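Local coordinates for iodotyrosine deiodinase (Thermotoga neapolitana, PDB 6TYK) that catalyses the reductive dehalogenation of halotyrosines such as 3-iodo-L-tyrosine, using FMN as cofactor in a homodimer, at the interface of chains A and B. Numbering follows the deposited sequence. Chains: chain A/B, iodotyrosine deiodinase.

Contact 1: the interface of chains A and B. Residues chain A 41, 111; chain B 79, 83.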
loop_
_atom_site.group_PDB
_atom_site.type_symbol
_atom_site.label_atom_id
_atom_site.label_comp_id
_atom_site.label_asym_id
_atom_site.label_seq_id
_atom_site.Cartn_x
_atom_site.Cartn_y
_atom_site.Cartn_z
ATOM N N MET A 41 9.185 6.905 -8.992
ATOM C CA MET A 41 10.536 7.354 -9.291
ATOM C C MET A 41 11.600 6.814 -8.334
ATOM O O MET A 41 12.670 7.407 -8.177
ATOM C CB MET A 41 10.570 8.873 -9.392
ATOM C CG MET A 41 9.731 9.382 -10.560
ATOM S SD MET A 41 10.453 10.823 -11.353
ATOM C CE MET A 41 9.280 11.155 -12.667
ATOM N N PRO A 111 6.773 12.010 -6.242
ATOM C CA PRO A 111 5.591 11.655 -7.033
ATOM C C PRO A 111 4.961 10.365 -6.540
ATOM O O PRO A 111 5.671 9.404 -6.246
ATOM C CB PRO A 111 6.160 11.476 -8.440
ATOM C CG PRO A 111 7.597 11.101 -8.215
ATOM C CD PRO A 111 8.032 11.838 -6.992
ATOM N N LEU B 79 12.212 15.308 -12.070
ATOM C CA LEU B 79 11.465 14.217 -12.696
ATOM C C LEU B 79 11.990 13.926 -14.090
ATOM O O LEU B 79 12.227 12.772 -14.444
ATOM C CB LEU B 79 9.976 14.550 -12.789
ATOM C CG LEU B 79 9.260 15.074 -11.545
ATOM C CD1 LEU B 79 7.767 15.211 -11.817
ATOM C CD2 LEU B 79 9.516 14.168 -10.350
ATOM N N LEU B 83 13.774 10.442 -15.345
ATOM C CA LEU B 83 13.221 9.694 -16.462
ATOM C C LEU B 83 14.276 9.555 -17.557
ATOM O O LEU B 83 14.433 8.485 -18.156
ATOM C CB LEU B 83 11.963 10.383 -16.991
ATOM C CG LEU B 83 10.765 10.326 -16.028
ATOM C CD1 LEU B 83 9.625 11.202 -16.514
ATOM C CD2 LEU B 83 10.290 8.892 -15.811
#
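The thioether sulfur of A:Met41 is the polarisable centre of this contact, its SD lying 3.6 Å from the methyl CD2 of B:Leu79, with CA and CB of that leucine further round. Beyond it the terminal methyl CE presses on CB of the same leucine at 3.5 Å, tighter than a usual carbon contact. The two side chains cross at about a right angle, so sulfur and methyl together lie across the leucine from CB to CD2. CE also reaches the branch point of B:Leu83, 3.8 Å from its CG, with both methyls of that leucine nearly as close. One methyl is thus wedged between two leucines a helical turn apart. A bend at chi2 (-144°) followed by an extended last bond (chi3 179°) sets CE against both leucines. A:Pro111 backs it from its own chain, its ring carbon CG 3.6 Å from CG of A:Met41, and brushes CD2 of B:Leu79 at 4.2 Å. The example shows how an unbranched, flexible side chain can fit a ridged helix face by dispersion contacts. A:Met41 and B:Leu83 also line the iodotyrosine pocket, so the packing joins the subunits at the edge of the active site. In the fold, the short 3-10 helix 40-42 of one subunit and the loop leading into its helix 113-130 meet helix 77-85 of the other.

Contact 2: the interface of chains A and B. Residues chain A 35-38; chain B 5, 8-9, 173, 176.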
loop_
_atom_site.group_PDB
_atom_site.type_symbol
_atom_site.label_atom_id
_atom_site.label_comp_id
_atom_site.label_asym_id
_atom_site.label_seq_id
_atom_site.Cartn_x
_atom_site.Cartn_y
_atom_site.Cartn_z
ATOM N N ASN A 35 11.313 -1.306 2.918
ATOM C CA ASN A 35 12.195 -0.443 2.157
ATOM C C ASN A 35 12.534 -1.008 0.779
ATOM O O ASN A 35 12.968 -0.276 -0.112
ATOM C CB ASN A 35 13.462 -0.223 2.976
ATOM C CG ASN A 35 14.372 0.825 2.384
ATOM O OD1 ASN A 35 13.970 1.973 2.192
ATOM N ND2 ASN A 35 15.626 0.450 2.136
ATOM N N GLU A 36 12.365 -2.317 0.624
ATOM C CA GLU A 36 12.553 -2.980 -0.669
ATOM C C GLU A 36 11.394 -2.773 -1.638
ATOM O O GLU A 36 11.496 -3.131 -2.812
ATOM C CB GLU A 36 12.788 -4.480 -0.486
ATOM C CG GLU A 36 14.135 -4.823 0.117
ATOM C CD GLU A 36 15.283 -4.345 -0.742
ATOM O OE1 GLU A 36 15.167 -4.403 -1.985
ATOM O OE2 GLU A 36 16.303 -3.909 -0.175
ATOM N N ALA A 37 10.295 -2.210 -1.141
ATOM C CA ALA A 37 9.130 -1.957 -1.976
ATOM C C ALA A 37 9.426 -1.005 -3.113
ATOM O O ALA A 37 10.347 -0.192 -3.035
ATOM C CB ALA A 37 7.994 -1.403 -1.139
ATOM N N PRO A 38 8.629 -1.097 -4.178
ATOM C CA PRO A 38 8.706 -0.098 -5.241
ATOM C C PRO A 38 8.142 1.237 -4.774
ATOM O O PRO A 38 7.442 1.315 -3.766
ATOM C CB PRO A 38 7.834 -0.702 -6.342
ATOM C CG PRO A 38 6.821 -1.527 -5.595
ATOM C CD PRO A 38 7.603 -2.118 -4.445
ATOM N N TYR B 5 11.787 -11.292 3.285
ATOM C CA TYR B 5 12.760 -10.290 2.868
ATOM C C TYR B 5 13.348 -10.642 1.505
ATOM O O TYR B 5 13.551 -9.771 0.659
ATOM C CB TYR B 5 13.879 -10.112 3.897
ATOM C CG TYR B 5 14.951 -9.165 3.412
ATOM C CD1 TYR B 5 14.770 -7.789 3.471
ATOM C CD2 TYR B 5 16.129 -9.647 2.861
ATOM C CE1 TYR B 5 15.741 -6.921 3.015
ATOM C CE2 TYR B 5 17.107 -8.788 2.402
ATOM C CZ TYR B 5 16.911 -7.426 2.479
ATOM O OH TYR B 5 17.895 -6.578 2.016
ATOM N N ALA B 8 10.800 -9.725 -1.190
ATOM C CA ALA B 8 10.762 -8.279 -1.357
ATOM C C ALA B 8 12.031 -7.762 -2.016
ATOM O O ALA B 8 11.979 -6.886 -2.887
ATOM C CB ALA B 8 10.568 -7.606 -0.011
ATOM N N LYS B 9 13.177 -8.302 -1.608
ATOM C CA LYS B 9 14.452 -7.847 -2.152
ATOM C C LYS B 9 14.579 -8.189 -3.632
ATOM O O LYS B 9 15.031 -7.375 -4.431
ATOM C CB LYS B 9 15.629 -8.442 -1.373
ATOM C CG LYS B 9 16.968 -7.999 -1.933
ATOM C CD LYS B 9 18.063 -7.990 -0.889
ATOM C CE LYS B 9 19.398 -7.630 -1.527
ATOM N NZ LYS B 9 19.323 -6.354 -2.296
ATOM N N LYS B 173 17.102 -4.267 -10.799
ATOM C CA LYS B 173 16.449 -3.494 -9.749
ATOM C C LYS B 173 17.283 -2.242 -9.480
ATOM O O LYS B 173 18.518 -2.284 -9.535
ATOM C CB LYS B 173 16.330 -4.331 -8.473
ATOM C CG LYS B 173 15.429 -3.706 -7.420
ATOM C CD LYS B 173 15.078 -4.663 -6.295
ATOM C CE LYS B 173 14.150 -3.968 -5.316
ATOM N NZ LYS B 173 13.501 -4.910 -4.373
ATOM N N ARG B 176 18.474 0.643 -3.383
ATOM C CA ARG B 176 17.699 1.062 -2.229
ATOM C C ARG B 176 18.662 1.633 -1.212
ATOM O O ARG B 176 19.620 0.978 -0.814
ATOM C CB ARG B 176 16.966 -0.124 -1.620
ATOM C CG ARG B 176 15.855 -0.674 -2.487
ATOM C CD ARG B 176 14.780 0.385 -2.756
ATOM N NE ARG B 176 13.575 -0.199 -3.357
ATOM C CZ ARG B 176 13.462 -0.520 -4.646
ATOM N NH1 ARG B 176 14.473 -0.300 -5.482
ATOM N NH2 ARG B 176 12.336 -1.046 -5.101
HETATM O O HOH W 1 9.901 -5.316 -3.747
HETATM O O HOH W 2 17.989 -3.585 1.867
#
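Two bends fold A:Glu36 back towards chain B: CG lies beside the backbone N (chi1 -71°), and chi2 turns the carboxylate over the end of helix 4-10 of B, where an almost straight B:Lys173 comes to meet it at about a right angle. The ammonium NZ of B:Lys173 makes a salt bridge of 3.0 Å to OE1 of A:Glu36, using that oxygen's anti lone pair. The same NZ donates to the backbone O of A:Glu36 at 3.1 Å, in the carbonyl plane and on a lone pair. A third bond, 2.9 Å to the backbone O of B:Lys9, comes in above that carbonyl's plane and ties the ammonium to its own chain. One cation therefore grips a side chain and a main chain of the partner while its own chain's B:Lys9 carbonyl holds the ammonium in place. A leucine in place of B:Lys173 would probably leave the A:Glu36 carboxylate without its charged mate and the two carbonyls without this donor.

B:Arg176 turns to the backbone beyond. Its NH2 bonds to O of A:Ala37 at 3.0 Å, from above the carbonyl plane, and weaker contacts from NE and NH2 spread over neighbouring carbonyls. CE of B:Lys173 lies 3.3 Å above one face of the guanidinium of B:Arg176, toward its rim, and may restrict its tilt. Both basic residues also belong to the FMN pocket, so the dimer contact is continuous with the cofactor site. The aliphatic part of A:Glu36 packs against the B:Ala8 methyl and the rim of the B:Tyr5 ring. Water 1 joins O of A:Glu36 to O of B:Ala8. At the other end of the carboxylate, water 2 lies 2.7 Å from OE2 of A:Glu36 and 3.0 Å from the phenol OH of B:Tyr5.

The centres of the C-alpha atoms of contact 1 and contact 2 are about 17 Å apart, yet on chain A they are joined by one short stretch: the segment that leaves helix 24-35 in contact 2 runs on through the 3-10 helix 40-42 of contact 1. Chain B answers with different elements, helix 4-10 and the C-terminal region in one, helix 77-85 in the other. Polar at one end and apolar at the other, the pair is likely to steady a segment that lines both the FMN and the iodotyrosine pockets. Two-fold symmetry repeats each contact, which fits a homodimer whose two active sites are each built from both subunits.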